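Local coordinates for protein tyrosine--tRNA ligase (Pyrococcus horikoshii, PDB 2CYC) that probably charges tRNA(Tyr) with tyrosine, activating the amino acid with ATP to Tyr-AMP before passing it to the acceptor end of the tRNA, at residues 40-45 with 70-75; 91-96 with 365-370; 151-156 with 166-171. All coordinates share one frame; numbering follows the deposited sequence.

Contact 1 of 3, residues 40-45 with 70-75; sequences FEISGY and VFLADW. With TYR (tyrosine), chain C.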
loop_
_atom_site.group_PDB
_atom_site.type_symbol
_atom_site.label_atom_id
_atom_site.label_comp_id
_atom_site.label_asym_id
_atom_site.label_seq_id
_atom_site.Cartn_x
_atom_site.Cartn_y
_atom_site.Cartn_z
ATOM N N PHE A 40 -11.780 -0.117 15.592
ATOM C CA PHE A 40 -11.345 -1.218 16.431
ATOM C C PHE A 40 -11.029 -2.424 15.582
ATOM O O PHE A 40 -11.724 -2.723 14.608
ATOM C CB PHE A 40 -12.440 -1.658 17.405
ATOM C CG PHE A 40 -12.966 -0.572 18.276
ATOM C CD1 PHE A 40 -14.040 0.213 17.860
ATOM C CD2 PHE A 40 -12.413 -0.348 19.531
ATOM C CE1 PHE A 40 -14.556 1.198 18.686
ATOM C CE2 PHE A 40 -12.927 0.639 20.365
ATOM C CZ PHE A 40 -14.000 1.410 19.939
ATOM N N GLU A 41 -9.979 -3.127 15.961
ATOM C CA GLU A 41 -9.660 -4.360 15.279
ATOM C C GLU A 41 -10.676 -5.354 15.851
ATOM O O GLU A 41 -11.218 -5.138 16.938
ATOM C CB GLU A 41 -8.244 -4.805 15.617
ATOM C CG GLU A 41 -7.162 -4.108 14.784
ATOM C CD GLU A 41 -5.844 -4.874 14.800
ATOM O OE1 GLU A 41 -5.828 -6.006 15.324
ATOM O OE2 GLU A 41 -4.833 -4.350 14.287
ATOM N N ILE A 42 -10.935 -6.430 15.123
ATOM C CA ILE A 42 -11.878 -7.454 15.564
ATOM C C ILE A 42 -11.034 -8.697 15.881
ATOM O O ILE A 42 -10.448 -9.304 14.981
ATOM C CB ILE A 42 -12.885 -7.761 14.429
ATOM C CG1 ILE A 42 -13.483 -6.445 13.888
ATOM C CG2 ILE A 42 -13.983 -8.688 14.933
ATOM C CD1 ILE A 42 -14.283 -5.608 14.928
ATOM N N SER A 43 -10.954 -9.081 17.150
ATOM C CA SER A 43 -10.122 -10.237 17.494
ATOM C C SER A 43 -10.227 -10.778 18.908
ATOM O O SER A 43 -9.261 -11.363 19.403
ATOM C CB SER A 43 -8.659 -9.896 17.260
ATOM O OG SER A 43 -8.255 -8.853 18.136
ATOM N N GLY A 44 -11.362 -10.589 19.568
ATOM C CA GLY A 44 -11.495 -11.101 20.920
ATOM C C GLY A 44 -12.597 -10.434 21.718
ATOM O O GLY A 44 -13.328 -9.580 21.202
ATOM N N TYR A 45 -12.714 -10.829 22.982
ATOM C CA TYR A 45 -13.724 -10.276 23.870
ATOM C C TYR A 45 -13.409 -8.826 24.190
ATOM O O TYR A 45 -12.248 -8.430 24.265
ATOM C CB TYR A 45 -13.809 -11.098 25.161
ATOM C CG TYR A 45 -14.288 -12.517 24.930
ATOM C CD1 TYR A 45 -13.412 -13.597 25.035
ATOM C CD2 TYR A 45 -15.615 -12.774 24.587
ATOM C CE1 TYR A 45 -13.846 -14.902 24.803
ATOM C CE2 TYR A 45 -16.065 -14.076 24.352
ATOM C CZ TYR A 45 -15.174 -15.134 24.461
ATOM O OH TYR A 45 -15.608 -16.421 24.226
ATOM N N VAL A 70 -18.665 4.156 15.245
ATOM C CA VAL A 70 -17.791 3.040 15.616
ATOM C C VAL A 70 -17.419 2.395 14.274
ATOM O O VAL A 70 -18.294 2.014 13.491
ATOM C CB VAL A 70 -18.518 2.004 16.509
ATOM C CG1 VAL A 70 -17.707 0.703 16.579
ATOM C CG2 VAL A 70 -18.725 2.581 17.911
ATOM N N PHE A 71 -16.117 2.305 14.022
ATOM C CA PHE A 71 -15.551 1.759 12.790
ATOM C C PHE A 71 -14.985 0.360 13.075
ATOM O O PHE A 71 -14.027 0.217 13.846
ATOM C CB PHE A 71 -14.439 2.712 12.326
ATOM C CG PHE A 71 -13.870 2.411 10.963
ATOM C CD1 PHE A 71 -14.587 2.721 9.806
ATOM C CD2 PHE A 71 -12.572 1.908 10.835
ATOM C CE1 PHE A 71 -14.019 2.546 8.540
ATOM C CE2 PHE A 71 -11.989 1.725 9.573
ATOM C CZ PHE A 71 -12.719 2.050 8.422
ATOM N N LEU A 72 -15.584 -0.659 12.452
ATOM C CA LEU A 72 -15.166 -2.052 12.629
ATOM C C LEU A 72 -14.128 -2.341 11.538
ATOM O O LEU A 72 -14.470 -2.549 10.366
ATOM C CB LEU A 72 -16.390 -2.968 12.493
ATOM C CG LEU A 72 -17.606 -2.522 13.324
ATOM C CD1 LEU A 72 -18.892 -3.186 12.824
ATOM C CD2 LEU A 72 -17.369 -2.845 14.788
ATOM N N ALA A 73 -12.860 -2.341 11.937
ATOM C CA ALA A 73 -11.742 -2.517 11.002
ATOM C C ALA A 73 -11.485 -3.953 10.558
ATOM O O ALA A 73 -10.484 -4.555 10.971
ATOM C CB ALA A 73 -10.473 -1.920 11.626
ATOM N N ASP A 74 -12.355 -4.484 9.689
ATOM C CA ASP A 74 -12.215 -5.869 9.247
ATOM C C ASP A 74 -10.975 -6.207 8.417
ATOM O O ASP A 74 -10.207 -7.085 8.819
ATOM C CB ASP A 74 -13.513 -6.376 8.557
ATOM C CG ASP A 74 -13.989 -5.496 7.396
ATOM O OD1 ASP A 74 -13.433 -4.399 7.154
ATOM O OD2 ASP A 74 -14.956 -5.920 6.723
ATOM N N TRP A 75 -10.757 -5.532 7.286
ATOM C CA TRP A 75 -9.569 -5.825 6.475
ATOM C C TRP A 75 -8.311 -5.573 7.295
ATOM O O TRP A 75 -7.319 -6.297 7.163
ATOM C CB TRP A 75 -9.512 -4.963 5.205
ATOM C CG TRP A 75 -10.475 -5.366 4.137
ATOM C CD1 TRP A 75 -11.638 -6.075 4.299
ATOM C CD2 TRP A 75 -10.422 -4.996 2.752
ATOM N NE1 TRP A 75 -12.311 -6.161 3.101
ATOM C CE2 TRP A 75 -11.591 -5.509 2.135
ATOM C CE3 TRP A 75 -9.505 -4.275 1.970
ATOM C CZ2 TRP A 75 -11.868 -5.323 0.771
ATOM C CZ3 TRP A 75 -9.779 -4.087 0.610
ATOM C CH2 TRP A 75 -10.954 -4.612 0.027
HETATM N N TYR C . -5.291 0.385 14.872
HETATM C CA TYR C . -6.506 0.300 15.737
HETATM C C TYR C . -6.279 -0.688 16.880
HETATM O O TYR C . -5.248 -1.396 16.854
HETATM C CB TYR C . -7.720 -0.135 14.902
HETATM C CG TYR C . -8.113 0.868 13.835
HETATM C CD1 TYR C . -8.504 2.163 14.176
HETATM C CD2 TYR C . -8.094 0.522 12.481
HETATM C CE1 TYR C . -8.865 3.096 13.188
HETATM C CE2 TYR C . -8.458 1.437 11.494
HETATM C CZ TYR C . -8.838 2.721 11.849
HETATM O OH TYR C . -9.184 3.626 10.860
HETATM O OXT TYR C . -7.136 -0.748 17.782
#
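Phe40 N donates to Phe71 O at 2.9 Å, with an N-H...O angle of 149°, and Phe40 O accepts from Ala73 N, also at 2.9 Å. The two bonds flank Leu72 and zip the end of strand 36-40 to the parallel strand 69-72, part of the Rossmann-type core of a class I synthetase. Phe40 and Leu72 share one face of the sheet, where Phe40 CE1 lies 3.8 Å from Val70 CG1 and Ile42 CD1 reaches Leu72 CD2 at 4.1 Å; Phe98 and Val93 of helix 87-108 pack over this side. Phe71 has CG anti to its backbone N (chi1 -172°); its ring lines the tyrosine pocket, with CE2 3.6 Å from OH of the bound tyrosine. Ala73, centre of an inverse gamma turn and N-cap of helix 74-79, brings CB to 3.5 Å from CD2 of the ligand ring. Glu41 turns its CB away from 70-75. Its chain, extended beyond CG, passes the ligand carboxylate, with CG 3.9 Å from the ligand's O, and OE2 is hydrogen-bonded to both Tyr168 OH and Asn80 ND2. An alanine here would probably leave the Tyr168 hydroxyl and the Asn80 amide without their shared carboxylate mate, and the phenol that holds the substrate's amino group less firmly placed. The paired strand ends present apolar groups, Ala73 CB and the Phe71 ring, to the ligand's aromatic side, while Glu41 both lines the pocket and, through OE2, positions the Tyr168 hydroxyl.

Contact 2 of 3, residues 91-96 with 365-370; sequences QEVALK and LELMRS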
loop_
_atom_site.group_PDB
_atom_site.type_symbol
_atom_site.label_atom_id
_atom_site.label_comp_id
_atom_site.label_asym_id
_atom_site.label_seq_id
_atom_site.Cartn_x
_atom_site.Cartn_y
_atom_site.Cartn_z
ATOM N N GLN A 91 -15.469 -10.763 9.909
ATOM C CA GLN A 91 -16.688 -10.040 9.571
ATOM C C GLN A 91 -17.930 -10.511 10.329
ATOM O O GLN A 91 -18.773 -9.703 10.724
ATOM C CB GLN A 91 -16.903 -10.092 8.053
ATOM C CG GLN A 91 -15.912 -9.173 7.328
ATOM C CD GLN A 91 -15.925 -9.309 5.813
ATOM O OE1 GLN A 91 -15.625 -8.352 5.094
ATOM N NE2 GLN A 91 -16.247 -10.494 5.326
ATOM N N GLU A 92 -18.033 -11.813 10.556
ATOM C CA GLU A 92 -19.176 -12.341 11.278
ATOM C C GLU A 92 -19.103 -11.878 12.732
ATOM O O GLU A 92 -20.107 -11.453 13.318
ATOM C CB GLU A 92 -19.184 -13.872 11.212
ATOM C CG GLU A 92 -20.117 -14.493 12.237
ATOM C CD GLU A 92 -20.374 -15.963 11.992
ATOM O OE1 GLU A 92 -19.418 -16.683 11.627
ATOM O OE2 GLU A 92 -21.533 -16.396 12.181
ATOM N N VAL A 93 -17.903 -11.966 13.305
ATOM C CA VAL A 93 -17.668 -11.553 14.684
ATOM C C VAL A 93 -17.944 -10.062 14.863
ATOM O O VAL A 93 -18.575 -9.649 15.835
ATOM C CB VAL A 93 -16.210 -11.840 15.115
ATOM C CG1 VAL A 93 -15.914 -11.160 16.444
ATOM C CG2 VAL A 93 -15.988 -13.356 15.241
ATOM N N ALA A 94 -17.464 -9.259 13.922
ATOM C CA ALA A 94 -17.653 -7.816 13.984
ATOM C C ALA A 94 -19.142 -7.457 14.065
ATOM O O ALA A 94 -19.563 -6.685 14.926
ATOM C CB ALA A 94 -17.012 -7.157 12.750
ATOM N N LEU A 95 -19.932 -8.038 13.170
ATOM C CA LEU A 95 -21.364 -7.782 13.110
ATOM C C LEU A 95 -22.224 -8.499 14.149
ATOM O O LEU A 95 -23.219 -7.951 14.613
ATOM C CB LEU A 95 -21.882 -8.131 11.709
ATOM C CG LEU A 95 -21.991 -6.980 10.700
ATOM C CD1 LEU A 95 -20.762 -6.088 10.774
ATOM C CD2 LEU A 95 -22.174 -7.552 9.307
ATOM N N LYS A 96 -21.849 -9.713 14.526
ATOM C CA LYS A 96 -22.666 -10.460 15.469
ATOM C C LYS A 96 -22.295 -10.343 16.930
ATOM O O LYS A 96 -23.131 -10.587 17.800
ATOM C CB LYS A 96 -22.710 -11.932 15.058
ATOM C CG LYS A 96 -23.489 -12.167 13.777
ATOM C CD LYS A 96 -23.482 -13.641 13.398
ATOM C CE LYS A 96 -24.364 -13.909 12.184
ATOM N NZ LYS A 96 -24.334 -15.345 11.776
ATOM N N LEU A 365 -22.118 -14.811 22.215
ATOM C CA LEU A 365 -21.090 -15.485 22.993
ATOM C C LEU A 365 -20.823 -16.909 22.515
ATOM O O LEU A 365 -19.704 -17.409 22.639
ATOM C CB LEU A 365 -21.455 -15.463 24.481
ATOM C CG LEU A 365 -21.355 -14.060 25.093
ATOM C CD1 LEU A 365 -21.592 -14.128 26.611
ATOM C CD2 LEU A 365 -19.969 -13.478 24.789
ATOM N N GLU A 366 -21.843 -17.565 21.969
ATOM C CA GLU A 366 -21.651 -18.916 21.455
ATOM C C GLU A 366 -20.716 -18.801 20.247
ATOM O O GLU A 366 -19.783 -19.587 20.094
ATOM C CB GLU A 366 -22.996 -19.534 21.058
ATOM C CG GLU A 366 -23.951 -19.653 22.241
ATOM C CD GLU A 366 -25.312 -20.221 21.874
ATOM O OE1 GLU A 366 -25.954 -19.698 20.935
ATOM O OE2 GLU A 366 -25.746 -21.185 22.541
ATOM N N LEU A 367 -20.956 -17.806 19.398
ATOM C CA LEU A 367 -20.098 -17.603 18.238
ATOM C C LEU A 367 -18.653 -17.435 18.710
ATOM O O LEU A 367 -17.748 -18.094 18.202
ATOM C CB LEU A 367 -20.526 -16.354 17.461
ATOM C CG LEU A 367 -19.488 -15.766 16.493
ATOM C CD1 LEU A 367 -19.120 -16.798 15.407
ATOM C CD2 LEU A 367 -20.061 -14.500 15.849
ATOM N N MET A 368 -18.446 -16.560 19.693
ATOM C CA MET A 368 -17.108 -16.301 20.227
ATOM C C MET A 368 -16.407 -17.546 20.761
ATOM O O MET A 368 -15.210 -17.728 20.535
ATOM C CB MET A 368 -17.164 -15.241 21.331
ATOM C CG MET A 368 -17.534 -13.842 20.837
ATOM S SD MET A 368 -16.533 -13.314 19.407
ATOM C CE MET A 368 -14.957 -12.838 20.210
ATOM N N ARG A 369 -17.142 -18.396 21.473
ATOM C CA ARG A 369 -16.545 -19.614 22.016
ATOM C C ARG A 369 -16.096 -20.570 20.905
ATOM O O ARG A 369 -15.192 -21.383 21.108
ATOM C CB ARG A 369 -17.529 -20.332 22.952
ATOM C CG ARG A 369 -17.751 -19.625 24.291
ATOM C CD ARG A 369 -18.550 -20.492 25.278
ATOM N NE ARG A 369 -19.930 -20.722 24.845
ATOM C CZ ARG A 369 -20.957 -19.926 25.139
ATOM N NH1 ARG A 369 -20.776 -18.836 25.877
ATOM N NH2 ARG A 369 -22.171 -20.218 24.687
ATOM N N SER A 370 -16.711 -20.457 19.730
ATOM C CA SER A 370 -16.372 -21.328 18.606
ATOM C C SER A 370 -15.174 -20.860 17.783
ATOM O O SER A 370 -14.595 -21.645 17.039
ATOM C CB SER A 370 -17.575 -21.486 17.673
ATOM O OG SER A 370 -17.811 -20.299 16.932
#
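Glu92 meets Leu367 where helix 87-108 packs against helix 363-370, the last helix modelled in the chain. The two segments form a nearly antiparallel helix pair, their directions 154° apart and their axes 10.3 Å at closest approach, with no hydrogen bond between them; the contact is made by side chains. Glu92 has CG anti to its backbone N (chi1 165°) and an extended chain beyond it, and its aliphatic part crosses the Leu367 fork obliquely: CG lies 3.6 Å from Leu367 CD2, and the carboxylate carbon CD is 3.7 Å from Leu367 CD1. The leucine therefore touches the glutamate with both methyls, one on the methylene and one against the base of the carboxylate.

Val93, next in line and buried, divides its methyls between two partners. CG1 points to the sulfur of Met368, 3.7 Å from SD, the two side chains crossing at about a right angle; the methionine chain is bent at its second and third torsions. CG2 faces Leu367 CD2 more loosely, at 4.3 Å. Around this buried side Ile42 packs on Val93 and Tyr45 on Met368, tying the pair to the loop after strand 36-40; Tyr97 of helix 87-108 also touches Met368. The bound tyrosine is about 14 Å from the Val93 side chain, and the contact is structural packing.

One turn on, Lys96 sets CB 3.8 Å from Leu367 CD2, so that this methyl lies among Glu92, Val93 and Lys96. Beyond CB the lysine runs out fully extended on the exposed side and closes an intrahelical salt bridge, NZ to Glu92 OE2 at 3.0 Å, approaching the anti side of that oxygen 24° out of the carboxylate plane.

Contact 3 of 3, residues 151-156 with 166-171; sequences TIMGRQ and LIYPMM. With TYR (tyrosine), chain C.
Met153 lies over one face of the Tyr168 ring, and the two side chains slide past each other in opposite directions. Its sulfur SD stands 4.1 Å from the ring centroid, 23° off the normal, a Met-aromatic contact; CB sits over the same face, offset toward the rim and nearest CZ, a CH-pi contact. A bend at the third torsion (chi3 93°) places CE against both Tyr168 CB and Pro169 CG, 3.7 Å from each. Ile152 CD1 rests against Pro169 CB at 4.0 Å and lies 4.4 Å from Tyr168 CE2. Tyr168 stands on helix 164-178, which also carries Gln172 and Asp175 of the tyrosine site and is kinked at Pro169, whose N makes no bond to the turn before. The ring's edge, in plane, receives the ligand's amino group: the bound tyrosine's N donates to Tyr168 OH at 2.8 Å, and the same hydroxyl is also hydrogen-bonded to Glu41 OE2. His76 meets the Tyr168 ring edge-to-face. The carbonyl O of Ile152 accepts from Gln190 NE2, a further residue of the tyrosine site, while Leu166 and Met170 pack on Phe163 of the second subunit.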
loop_
_atom_site.group_PDB
_atom_site.type_symbol
_atom_site.label_atom_id
_atom_site.label_comp_id
_atom_site.label_asym_id
_atom_site.label_seq_id
_atom_site.Cartn_x
_atom_site.Cartn_y
_atom_site.Cartn_z
ATOM N N THR A 151 3.710 0.368 15.528
ATOM C CA THR A 151 3.303 0.059 16.893
ATOM C C THR A 151 1.794 0.237 17.128
ATOM O O THR A 151 1.245 -0.350 18.063
ATOM C CB THR A 151 4.084 0.933 17.922
ATOM O OG1 THR A 151 3.799 2.319 17.695
ATOM C CG2 THR A 151 5.595 0.702 17.785
ATOM N N ILE A 152 1.120 1.032 16.291
ATOM C CA ILE A 152 -0.312 1.235 16.481
ATOM C C ILE A 152 -1.081 -0.074 16.325
ATOM O O ILE A 152 -2.227 -0.182 16.779
ATOM C CB ILE A 152 -0.920 2.306 15.506
ATOM C CG1 ILE A 152 -0.836 1.830 14.054
ATOM C CG2 ILE A 152 -0.209 3.649 15.689
ATOM C CD1 ILE A 152 -1.426 2.830 13.048
ATOM N N MET A 153 -0.467 -1.072 15.692
ATOM C CA MET A 153 -1.155 -2.345 15.530
ATOM C C MET A 153 -0.606 -3.401 16.474
ATOM O O MET A 153 -0.824 -4.603 16.290
ATOM C CB MET A 153 -1.122 -2.818 14.068
ATOM C CG MET A 153 0.191 -3.320 13.526
ATOM S SD MET A 153 0.051 -3.490 11.695
ATOM C CE MET A 153 0.627 -1.994 11.268
ATOM N N GLY A 154 0.094 -2.921 17.501
ATOM C CA GLY A 154 0.657 -3.794 18.512
ATOM C C GLY A 154 1.871 -4.585 18.075
ATOM O O GLY A 154 2.157 -5.634 18.642
ATOM N N ARG A 155 2.586 -4.087 17.073
ATOM C CA ARG A 155 3.776 -4.769 16.572
ATOM C C ARG A 155 5.006 -3.887 16.568
ATOM O O ARG A 155 4.922 -2.664 16.714
ATOM C CB ARG A 155 3.559 -5.253 15.139
ATOM C CG ARG A 155 2.602 -6.396 15.031
ATOM C CD ARG A 155 2.135 -6.582 13.614
ATOM N NE ARG A 155 1.055 -7.555 13.589
ATOM C CZ ARG A 155 1.219 -8.857 13.779
ATOM N NH1 ARG A 155 2.432 -9.344 13.997
ATOM N NH2 ARG A 155 0.168 -9.667 13.768
ATOM N N GLN A 156 6.148 -4.538 16.393
ATOM C CA GLN A 156 7.425 -3.860 16.305
ATOM C C GLN A 156 7.977 -4.281 14.947
ATOM O O GLN A 156 7.625 -5.346 14.438
ATOM C CB GLN A 156 8.362 -4.315 17.428
ATOM C CG GLN A 156 7.927 -3.886 18.818
ATOM C CD GLN A 156 7.599 -2.399 18.904
ATOM O OE1 GLN A 156 8.362 -1.550 18.433
ATOM N NE2 GLN A 156 6.462 -2.080 19.516
ATOM N N LEU A 166 2.538 -2.934 6.560
ATOM C CA LEU A 166 3.028 -1.563 6.393
ATOM C C LEU A 166 1.937 -0.716 5.726
ATOM O O LEU A 166 1.911 0.504 5.866
ATOM C CB LEU A 166 4.297 -1.541 5.530
ATOM C CG LEU A 166 5.641 -1.808 6.224
ATOM C CD1 LEU A 166 5.922 -0.682 7.197
ATOM C CD2 LEU A 166 5.618 -3.141 6.954
ATOM N N ILE A 167 1.039 -1.359 4.987
ATOM C CA ILE A 167 -0.043 -0.614 4.344
ATOM C C ILE A 167 -1.077 -0.184 5.398
ATOM O O ILE A 167 -1.654 0.903 5.324
ATOM C CB ILE A 167 -0.728 -1.476 3.253
ATOM C CG1 ILE A 167 0.295 -1.833 2.166
ATOM C CG2 ILE A 167 -1.930 -0.722 2.654
ATOM C CD1 ILE A 167 -0.231 -2.804 1.129
ATOM N N TYR A 168 -1.290 -1.044 6.388
ATOM C CA TYR A 168 -2.244 -0.803 7.480
ATOM C C TYR A 168 -2.256 0.638 8.047
ATOM O O TYR A 168 -3.307 1.274 8.135
ATOM C CB TYR A 168 -1.965 -1.831 8.599
ATOM C CG TYR A 168 -2.873 -1.811 9.826
ATOM C CD1 TYR A 168 -3.474 -2.984 10.274
ATOM C CD2 TYR A 168 -3.052 -0.653 10.588
ATOM C CE1 TYR A 168 -4.222 -3.018 11.446
ATOM C CE2 TYR A 168 -3.801 -0.676 11.769
ATOM C CZ TYR A 168 -4.383 -1.866 12.188
ATOM O OH TYR A 168 -5.130 -1.911 13.348
ATOM N N PRO A 169 -1.094 1.180 8.423
ATOM C CA PRO A 169 -1.139 2.546 8.967
ATOM C C PRO A 169 -1.639 3.602 7.971
ATOM O O PRO A 169 -2.278 4.578 8.356
ATOM C CB PRO A 169 0.306 2.793 9.408
ATOM C CG PRO A 169 0.835 1.382 9.672
ATOM C CD PRO A 169 0.270 0.633 8.492
ATOM N N MET A 170 -1.330 3.417 6.694
ATOM C CA MET A 170 -1.773 4.373 5.695
ATOM C C MET A 170 -3.285 4.235 5.501
ATOM O O MET A 170 -3.975 5.197 5.161
ATOM C CB MET A 170 -1.005 4.153 4.383
ATOM C CG MET A 170 0.492 4.448 4.523
ATOM S SD MET A 170 0.861 6.173 4.984
ATOM C CE MET A 170 0.904 6.077 6.810
ATOM N N MET A 171 -3.801 3.034 5.732
ATOM C CA MET A 171 -5.236 2.805 5.623
ATOM C C MET A 171 -5.942 3.499 6.796
ATOM O O MET A 171 -7.029 4.054 6.631
ATOM C CB MET A 171 -5.543 1.303 5.658
ATOM C CG MET A 171 -5.193 0.549 4.384
ATOM S SD MET A 171 -5.241 -1.242 4.655
ATOM C CE MET A 171 -7.010 -1.481 5.043
HETATM N N TYR C . -5.291 0.385 14.872
HETATM C CA TYR C . -6.506 0.300 15.737
HETATM C C TYR C . -6.279 -0.688 16.880
HETATM O O TYR C . -5.248 -1.396 16.854
HETATM C CB TYR C . -7.720 -0.135 14.902
HETATM C CG TYR C . -8.113 0.868 13.835
HETATM C CD1 TYR C . -8.504 2.163 14.176
HETATM C CD2 TYR C . -8.094 0.522 12.481
HETATM C CE1 TYR C . -8.865 3.096 13.188
HETATM C CE2 TYR C . -8.458 1.437 11.494
HETATM C CZ TYR C . -8.838 2.721 11.849
HETATM O OH TYR C . -9.184 3.626 10.860
HETATM O OXT TYR C . -7.136 -0.748 17.782
#

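From the N terminus, contact 1 closes first: strand 36-40, helix 48-63 and strand 69-72 form a beta-alpha-beta unit, and 24 residues lie between its segments. Contact 2 opens only after that, on helix 87-108, and closes on helix 363-370, with 268 residues between its segments, joining the early part of the chain to its end. Contact 3, whose segments are nine residues apart, joins the turn after helix 143-148 to helix 164-178 and is nested inside that long loop; no loops cross. Contacts 1 and 2 touch through Ile42 with Val93 and Tyr45 with Met368. Contacts 1 and 3 share the bound tyrosine and also touch directly through Glu41 and Tyr168, whereas contacts 2 and 3 do not touch.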